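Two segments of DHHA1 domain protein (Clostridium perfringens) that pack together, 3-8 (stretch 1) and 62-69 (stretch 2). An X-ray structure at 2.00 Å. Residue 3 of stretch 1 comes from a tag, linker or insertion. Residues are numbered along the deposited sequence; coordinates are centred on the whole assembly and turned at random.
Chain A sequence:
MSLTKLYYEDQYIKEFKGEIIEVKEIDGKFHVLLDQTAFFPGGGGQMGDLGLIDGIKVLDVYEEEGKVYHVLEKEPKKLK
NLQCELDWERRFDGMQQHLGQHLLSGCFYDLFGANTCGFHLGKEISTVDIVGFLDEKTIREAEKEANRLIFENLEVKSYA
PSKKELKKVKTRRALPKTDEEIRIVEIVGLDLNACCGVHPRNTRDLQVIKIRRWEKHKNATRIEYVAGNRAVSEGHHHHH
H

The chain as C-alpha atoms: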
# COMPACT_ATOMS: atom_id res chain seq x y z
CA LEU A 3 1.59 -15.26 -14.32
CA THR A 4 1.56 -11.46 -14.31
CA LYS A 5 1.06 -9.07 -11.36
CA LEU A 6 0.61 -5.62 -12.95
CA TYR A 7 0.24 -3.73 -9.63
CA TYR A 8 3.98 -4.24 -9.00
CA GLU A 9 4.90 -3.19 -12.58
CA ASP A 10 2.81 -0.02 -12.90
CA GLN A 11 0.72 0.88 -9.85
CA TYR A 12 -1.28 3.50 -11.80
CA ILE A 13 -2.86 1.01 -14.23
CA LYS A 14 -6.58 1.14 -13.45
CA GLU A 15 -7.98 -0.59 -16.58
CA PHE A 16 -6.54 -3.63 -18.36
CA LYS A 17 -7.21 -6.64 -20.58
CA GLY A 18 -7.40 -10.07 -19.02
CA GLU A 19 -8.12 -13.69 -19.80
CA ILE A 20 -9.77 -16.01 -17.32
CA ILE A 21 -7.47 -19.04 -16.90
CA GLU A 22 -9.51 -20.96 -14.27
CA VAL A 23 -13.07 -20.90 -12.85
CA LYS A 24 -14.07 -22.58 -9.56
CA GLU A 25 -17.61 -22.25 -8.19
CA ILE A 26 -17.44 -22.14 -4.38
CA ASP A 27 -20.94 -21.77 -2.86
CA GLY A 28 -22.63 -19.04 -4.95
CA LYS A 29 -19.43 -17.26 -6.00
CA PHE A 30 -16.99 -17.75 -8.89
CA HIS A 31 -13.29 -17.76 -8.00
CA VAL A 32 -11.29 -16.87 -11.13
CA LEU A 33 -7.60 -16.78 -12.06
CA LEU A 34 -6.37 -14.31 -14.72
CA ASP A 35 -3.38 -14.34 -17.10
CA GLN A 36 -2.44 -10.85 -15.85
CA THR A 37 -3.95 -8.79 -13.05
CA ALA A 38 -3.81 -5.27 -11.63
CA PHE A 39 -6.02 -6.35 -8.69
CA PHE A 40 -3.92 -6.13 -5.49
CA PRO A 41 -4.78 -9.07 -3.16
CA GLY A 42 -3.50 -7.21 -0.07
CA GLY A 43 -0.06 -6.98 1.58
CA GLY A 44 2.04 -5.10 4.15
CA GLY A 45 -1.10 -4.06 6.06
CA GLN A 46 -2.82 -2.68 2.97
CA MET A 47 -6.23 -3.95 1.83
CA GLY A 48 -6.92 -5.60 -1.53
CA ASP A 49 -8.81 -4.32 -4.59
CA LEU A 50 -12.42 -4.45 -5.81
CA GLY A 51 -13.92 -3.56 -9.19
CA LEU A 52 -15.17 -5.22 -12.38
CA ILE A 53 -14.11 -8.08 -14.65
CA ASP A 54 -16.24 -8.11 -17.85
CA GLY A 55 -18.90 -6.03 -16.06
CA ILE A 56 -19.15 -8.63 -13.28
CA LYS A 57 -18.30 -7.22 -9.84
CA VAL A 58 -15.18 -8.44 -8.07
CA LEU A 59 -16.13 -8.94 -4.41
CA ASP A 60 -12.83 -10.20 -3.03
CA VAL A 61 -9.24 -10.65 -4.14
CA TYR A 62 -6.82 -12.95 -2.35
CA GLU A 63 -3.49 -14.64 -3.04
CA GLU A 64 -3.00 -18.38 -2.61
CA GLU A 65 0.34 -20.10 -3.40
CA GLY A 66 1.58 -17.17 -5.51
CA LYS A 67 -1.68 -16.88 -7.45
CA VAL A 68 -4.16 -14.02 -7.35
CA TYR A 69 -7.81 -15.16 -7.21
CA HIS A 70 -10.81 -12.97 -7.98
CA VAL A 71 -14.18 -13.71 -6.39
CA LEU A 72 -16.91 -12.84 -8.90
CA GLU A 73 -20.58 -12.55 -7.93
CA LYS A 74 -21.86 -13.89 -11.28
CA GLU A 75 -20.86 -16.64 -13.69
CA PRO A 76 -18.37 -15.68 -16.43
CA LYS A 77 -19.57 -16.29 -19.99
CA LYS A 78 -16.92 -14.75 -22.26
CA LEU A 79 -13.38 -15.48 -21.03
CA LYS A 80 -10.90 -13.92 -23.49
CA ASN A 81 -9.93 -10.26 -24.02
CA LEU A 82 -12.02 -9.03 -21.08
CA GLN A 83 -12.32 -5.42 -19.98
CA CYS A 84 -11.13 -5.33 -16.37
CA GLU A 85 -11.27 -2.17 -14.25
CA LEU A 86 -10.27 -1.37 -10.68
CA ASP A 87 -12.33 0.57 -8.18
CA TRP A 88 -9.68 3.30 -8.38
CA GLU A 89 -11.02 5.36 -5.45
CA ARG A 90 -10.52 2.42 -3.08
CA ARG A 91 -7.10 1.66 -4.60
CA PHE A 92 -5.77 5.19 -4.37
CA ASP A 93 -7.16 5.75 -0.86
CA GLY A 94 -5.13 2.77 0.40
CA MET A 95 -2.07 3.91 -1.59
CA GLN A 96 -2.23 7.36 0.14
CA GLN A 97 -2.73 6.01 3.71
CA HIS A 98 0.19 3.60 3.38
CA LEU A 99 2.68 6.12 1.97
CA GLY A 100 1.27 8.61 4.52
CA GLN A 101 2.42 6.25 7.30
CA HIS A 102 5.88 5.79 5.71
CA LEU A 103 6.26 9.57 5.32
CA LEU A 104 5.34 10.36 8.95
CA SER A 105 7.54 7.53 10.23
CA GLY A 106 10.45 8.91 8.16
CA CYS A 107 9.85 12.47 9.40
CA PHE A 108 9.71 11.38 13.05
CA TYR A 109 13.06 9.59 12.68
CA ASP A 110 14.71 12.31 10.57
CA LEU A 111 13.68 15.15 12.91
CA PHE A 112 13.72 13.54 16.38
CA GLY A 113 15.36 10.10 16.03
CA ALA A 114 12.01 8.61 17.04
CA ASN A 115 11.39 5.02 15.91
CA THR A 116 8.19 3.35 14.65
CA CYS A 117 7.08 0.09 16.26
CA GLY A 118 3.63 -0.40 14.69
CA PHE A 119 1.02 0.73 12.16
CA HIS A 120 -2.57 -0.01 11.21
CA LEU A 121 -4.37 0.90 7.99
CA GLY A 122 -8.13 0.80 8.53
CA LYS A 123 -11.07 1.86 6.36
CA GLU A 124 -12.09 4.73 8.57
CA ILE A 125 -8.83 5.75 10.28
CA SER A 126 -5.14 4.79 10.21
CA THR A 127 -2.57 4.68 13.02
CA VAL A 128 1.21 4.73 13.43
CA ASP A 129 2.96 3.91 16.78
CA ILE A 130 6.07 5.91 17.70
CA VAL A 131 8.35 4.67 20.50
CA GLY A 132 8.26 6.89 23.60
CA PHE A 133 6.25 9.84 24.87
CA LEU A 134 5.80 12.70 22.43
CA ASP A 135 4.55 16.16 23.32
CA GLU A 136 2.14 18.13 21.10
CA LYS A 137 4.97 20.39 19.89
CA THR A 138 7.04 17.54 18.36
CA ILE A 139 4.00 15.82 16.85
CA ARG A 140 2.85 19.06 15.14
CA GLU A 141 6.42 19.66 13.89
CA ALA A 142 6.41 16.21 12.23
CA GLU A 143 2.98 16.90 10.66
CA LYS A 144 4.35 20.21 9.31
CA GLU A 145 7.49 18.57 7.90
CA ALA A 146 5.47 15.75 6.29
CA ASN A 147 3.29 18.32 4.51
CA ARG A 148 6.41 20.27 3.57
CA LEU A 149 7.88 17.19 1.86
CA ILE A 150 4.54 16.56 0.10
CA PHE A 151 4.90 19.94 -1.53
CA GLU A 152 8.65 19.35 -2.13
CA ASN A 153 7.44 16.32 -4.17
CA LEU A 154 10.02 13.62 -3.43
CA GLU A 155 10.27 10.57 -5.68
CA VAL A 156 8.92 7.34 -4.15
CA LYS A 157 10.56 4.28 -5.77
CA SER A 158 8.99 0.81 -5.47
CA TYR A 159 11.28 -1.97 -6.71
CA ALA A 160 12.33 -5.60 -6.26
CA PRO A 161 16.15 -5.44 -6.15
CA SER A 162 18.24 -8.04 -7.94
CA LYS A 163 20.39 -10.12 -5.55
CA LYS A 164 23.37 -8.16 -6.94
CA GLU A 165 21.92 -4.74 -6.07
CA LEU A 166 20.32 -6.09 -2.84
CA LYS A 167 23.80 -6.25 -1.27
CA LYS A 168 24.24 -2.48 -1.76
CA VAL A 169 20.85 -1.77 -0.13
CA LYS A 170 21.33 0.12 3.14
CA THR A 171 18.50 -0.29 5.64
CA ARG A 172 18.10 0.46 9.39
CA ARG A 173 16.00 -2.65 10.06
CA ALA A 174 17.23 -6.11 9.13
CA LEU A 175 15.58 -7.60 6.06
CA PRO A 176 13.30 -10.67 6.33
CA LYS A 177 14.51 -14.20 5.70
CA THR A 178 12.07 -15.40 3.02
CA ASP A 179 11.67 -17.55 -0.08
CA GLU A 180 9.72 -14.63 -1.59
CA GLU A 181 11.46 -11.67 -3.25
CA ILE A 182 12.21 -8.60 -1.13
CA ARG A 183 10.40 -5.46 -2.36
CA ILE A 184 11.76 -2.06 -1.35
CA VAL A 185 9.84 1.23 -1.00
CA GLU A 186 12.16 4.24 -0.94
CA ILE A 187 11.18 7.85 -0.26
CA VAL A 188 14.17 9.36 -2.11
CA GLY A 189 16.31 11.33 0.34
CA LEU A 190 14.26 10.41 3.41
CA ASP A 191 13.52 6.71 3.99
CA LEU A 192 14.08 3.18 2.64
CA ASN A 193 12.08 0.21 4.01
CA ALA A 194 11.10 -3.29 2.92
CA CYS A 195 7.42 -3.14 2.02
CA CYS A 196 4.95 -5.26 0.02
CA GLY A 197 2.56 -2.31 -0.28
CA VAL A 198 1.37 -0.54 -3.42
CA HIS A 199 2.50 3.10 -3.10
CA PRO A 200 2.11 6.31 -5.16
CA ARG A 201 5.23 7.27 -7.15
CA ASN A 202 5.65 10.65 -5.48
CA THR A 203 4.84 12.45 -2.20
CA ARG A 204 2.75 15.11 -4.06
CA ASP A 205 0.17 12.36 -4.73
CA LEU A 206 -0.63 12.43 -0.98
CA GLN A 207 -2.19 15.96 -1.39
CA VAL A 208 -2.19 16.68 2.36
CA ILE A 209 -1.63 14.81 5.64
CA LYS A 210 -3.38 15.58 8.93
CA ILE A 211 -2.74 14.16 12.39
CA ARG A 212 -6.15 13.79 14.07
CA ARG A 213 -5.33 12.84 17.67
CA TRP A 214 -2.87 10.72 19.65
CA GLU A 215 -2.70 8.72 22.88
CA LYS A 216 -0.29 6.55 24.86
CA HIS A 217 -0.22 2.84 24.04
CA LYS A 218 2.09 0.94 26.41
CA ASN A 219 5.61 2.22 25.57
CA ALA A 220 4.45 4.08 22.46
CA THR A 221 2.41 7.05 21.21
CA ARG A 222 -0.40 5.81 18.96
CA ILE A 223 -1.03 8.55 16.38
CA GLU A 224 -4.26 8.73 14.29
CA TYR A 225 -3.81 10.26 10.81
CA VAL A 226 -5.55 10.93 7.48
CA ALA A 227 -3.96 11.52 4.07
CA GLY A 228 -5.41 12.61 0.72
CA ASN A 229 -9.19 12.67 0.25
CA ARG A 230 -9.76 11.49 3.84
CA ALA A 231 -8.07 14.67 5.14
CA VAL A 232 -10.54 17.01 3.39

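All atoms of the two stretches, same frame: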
# COMPACT_ATOMS: atom_id res chain seq x y z
N LEU A 3 2.49 -16.25 -13.64
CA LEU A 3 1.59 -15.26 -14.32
C LEU A 3 1.76 -13.85 -13.77
O LEU A 3 2.40 -13.65 -12.74
CB LEU A 3 0.13 -15.73 -14.30
CG LEU A 3 -0.32 -16.91 -13.43
CD1 LEU A 3 -0.60 -16.49 -11.99
CD2 LEU A 3 -1.54 -17.56 -14.05
N THR A 4 1.17 -12.87 -14.47
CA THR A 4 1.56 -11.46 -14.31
C THR A 4 0.83 -10.68 -13.20
O THR A 4 -0.40 -10.71 -13.11
CB THR A 4 1.46 -10.74 -15.68
OG1 THR A 4 2.50 -11.20 -16.54
CG2 THR A 4 1.59 -9.25 -15.53
N LYS A 5 1.61 -9.99 -12.37
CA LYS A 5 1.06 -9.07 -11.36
C LYS A 5 1.39 -7.61 -11.71
O LYS A 5 2.46 -7.09 -11.37
CB LYS A 5 1.51 -9.47 -9.94
CG LYS A 5 1.18 -10.93 -9.64
CD LYS A 5 1.46 -11.38 -8.22
CE LYS A 5 2.94 -11.47 -7.89
NZ LYS A 5 3.10 -12.12 -6.56
N LEU A 6 0.44 -6.97 -12.38
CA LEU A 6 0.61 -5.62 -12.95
C LEU A 6 0.79 -4.51 -11.91
O LEU A 6 1.53 -3.55 -12.16
CB LEU A 6 -0.56 -5.29 -13.89
CG LEU A 6 -0.60 -6.07 -15.22
CD1 LEU A 6 -1.92 -5.87 -15.93
CD2 LEU A 6 0.56 -5.66 -16.13
N TYR A 7 0.16 -4.68 -10.75
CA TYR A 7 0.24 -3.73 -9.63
C TYR A 7 1.66 -3.46 -9.13
O TYR A 7 1.92 -2.39 -8.58
CB TYR A 7 -0.69 -4.15 -8.47
CG TYR A 7 -0.57 -5.58 -7.99
CD1 TYR A 7 -1.49 -6.56 -8.40
CD2 TYR A 7 0.43 -5.96 -7.08
CE1 TYR A 7 -1.39 -7.87 -7.94
CE2 TYR A 7 0.53 -7.25 -6.64
CZ TYR A 7 -0.37 -8.20 -7.07
OH TYR A 7 -0.27 -9.49 -6.60
N TYR A 8 2.56 -4.42 -9.32
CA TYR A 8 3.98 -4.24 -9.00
C TYR A 8 4.82 -3.77 -10.20
O TYR A 8 6.02 -3.51 -10.05
CB TYR A 8 4.58 -5.53 -8.44
CG TYR A 8 4.24 -5.85 -6.99
CD1 TYR A 8 4.12 -7.19 -6.58
CD2 TYR A 8 4.04 -4.84 -6.04
CE1 TYR A 8 3.82 -7.51 -5.25
CE2 TYR A 8 3.73 -5.16 -4.70
CZ TYR A 8 3.62 -6.49 -4.32
OH TYR A 8 3.31 -6.82 -3.02
N TYR A 62 -7.77 -12.36 -3.28
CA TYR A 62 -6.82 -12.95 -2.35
C TYR A 62 -5.71 -13.65 -3.13
O TYR A 62 -5.86 -13.94 -4.32
CB TYR A 62 -7.52 -13.92 -1.39
CG TYR A 62 -8.18 -15.12 -2.05
CD1 TYR A 62 -9.49 -15.04 -2.55
CD2 TYR A 62 -7.51 -16.35 -2.15
CE1 TYR A 62 -10.10 -16.15 -3.14
CE2 TYR A 62 -8.11 -17.45 -2.74
CZ TYR A 62 -9.41 -17.35 -3.23
OH TYR A 62 -10.00 -18.44 -3.82
N GLU A 63 -4.60 -13.91 -2.45
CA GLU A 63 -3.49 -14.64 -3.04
C GLU A 63 -3.33 -15.98 -2.34
O GLU A 63 -3.31 -16.05 -1.11
CB GLU A 63 -2.19 -13.84 -2.95
CG GLU A 63 -1.05 -14.43 -3.79
CD GLU A 63 0.23 -13.62 -3.72
OE1 GLU A 63 0.15 -12.38 -3.62
OE2 GLU A 63 1.32 -14.24 -3.76
N GLU A 64 -3.23 -17.05 -3.13
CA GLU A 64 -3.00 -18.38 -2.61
C GLU A 64 -1.93 -19.08 -3.45
O GLU A 64 -2.11 -19.27 -4.65
CB GLU A 64 -4.30 -19.18 -2.58
CG GLU A 64 -4.27 -20.41 -1.68
CD GLU A 64 -5.57 -21.19 -1.72
OE1 GLU A 64 -6.63 -20.62 -1.34
OE2 GLU A 64 -5.55 -22.37 -2.12
N GLU A 65 -0.82 -19.44 -2.79
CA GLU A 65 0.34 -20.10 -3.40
C GLU A 65 0.91 -19.35 -4.61
O GLU A 65 1.21 -19.95 -5.65
CB GLU A 65 0.03 -21.57 -3.75
CG GLU A 65 -0.03 -22.50 -2.54
CD GLU A 65 -0.71 -23.82 -2.85
OE1 GLU A 65 -0.67 -24.27 -4.02
OE2 GLU A 65 -1.29 -24.42 -1.91
N GLY A 66 1.04 -18.03 -4.46
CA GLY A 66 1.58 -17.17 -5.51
C GLY A 66 0.60 -16.84 -6.63
O GLY A 66 1.00 -16.33 -7.67
N LYS A 67 -0.68 -17.11 -6.42
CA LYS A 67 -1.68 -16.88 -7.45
C LYS A 67 -2.81 -16.00 -6.94
O LYS A 67 -3.36 -16.24 -5.87
CB LYS A 67 -2.25 -18.21 -7.98
CG LYS A 67 -1.26 -19.02 -8.80
CD LYS A 67 -1.81 -20.40 -9.11
CE LYS A 67 -0.83 -21.20 -9.97
NZ LYS A 67 -1.43 -22.48 -10.43
N VAL A 68 -3.15 -14.99 -7.73
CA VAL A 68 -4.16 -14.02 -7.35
C VAL A 68 -5.54 -14.47 -7.85
O VAL A 68 -5.77 -14.59 -9.06
CB VAL A 68 -3.80 -12.59 -7.88
CG1 VAL A 68 -4.87 -11.59 -7.49
CG2 VAL A 68 -2.44 -12.14 -7.36
N TYR A 69 -6.45 -14.70 -6.91
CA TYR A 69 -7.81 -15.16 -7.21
C TYR A 69 -8.86 -14.08 -7.02
O TYR A 69 -8.86 -13.38 -6.02
CB TYR A 69 -8.18 -16.35 -6.33
CG TYR A 69 -7.34 -17.59 -6.56
CD1 TYR A 69 -6.18 -17.82 -5.83
CD2 TYR A 69 -7.71 -18.53 -7.52
CE1 TYR A 69 -5.40 -18.94 -6.04
CE2 TYR A 69 -6.94 -19.67 -7.74
CZ TYR A 69 -5.79 -19.87 -7.00
OH TYR A 69 -5.01 -20.99 -7.20

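No hydrogen bond crosses between these two stretches: a strand followed by a 3-10 segment lies against a β-hairpin, and every close contact is between side chains, through one long salt bridge and a few apolar touches. The backbones stay well apart, with Leu3 CA 7.8 Å from Lys67 CA and Lys5 CA 8.2 Å from Val68 CA, too far for main-chain pairing. The contact is small, burying 220 Å² over both sides.

The hairpin is held by its own backbone. Tyr69 N donates to Tyr62 O (2.8 Å) and Tyr62 N to Tyr69 O (3.1 Å); nearer the turn, Glu64 N donates to Lys67 O (2.9 Å) and Lys67 N to Glu64 O (3.1 Å). The type I' turn from Glu64 to Lys67 carries Glu65 and Gly66 at positive phi, a conformation that suits glycine at Gly66. This pairing leaves Glu63 and Val68, on neighbouring strands, with their CA-to-CB bonds toward stretch 1.

Val68 meets two side chains of stretch 1. Its chi1 is t, and Val68 CG2 lies 3.5 Å from Tyr7 OH, at the edge of the tyrosine ring and near its plane, and 4.1 Å from Lys5 CD. Both Val68 and Tyr7 are buried, and a compact branched side chain suits a place where a ring edge and a lysine chain converge. The CA-to-CB bond of Tyr7 (chi1 p) points toward the hairpin from the 3-10 segment, whose weak bond from Tyr8 N to Lys5 O (3.4 Å) spans the turn of the backbone here.

Lys5 does two jobs along its length. Its methylenes supply the apolar surface beside Val68, while its ammonium group reaches on to Glu63, Lys5 NZ standing 3.9 Å from Glu63 OE2. At that distance the salt bridge is long, an attraction of opposite charges rather than a tight ion pair. Glu63, extended with chi1 and chi2 both t, carries its carboxylate out to meet it; Tyr7 OH is 4.2 Å from Glu63 OE1, close but without a hydrogen bond. Charged ends fit here because Glu63 is exposed and Lys5 partly so.

At the other end, the CA-to-CB bond of Leu3, a tag residue, points toward the hairpin, and Leu3 CD1 comes within 4.1 Å of Lys67 CG. The CA-to-CB bond of Lys67 points sideways to stretch 1, and its side chain offers aliphatic carbon to this exposed touch. Thr4, Leu6 and Tyr8 do not reach stretch 2, so the contact falls to Leu3, Lys5 and Tyr7.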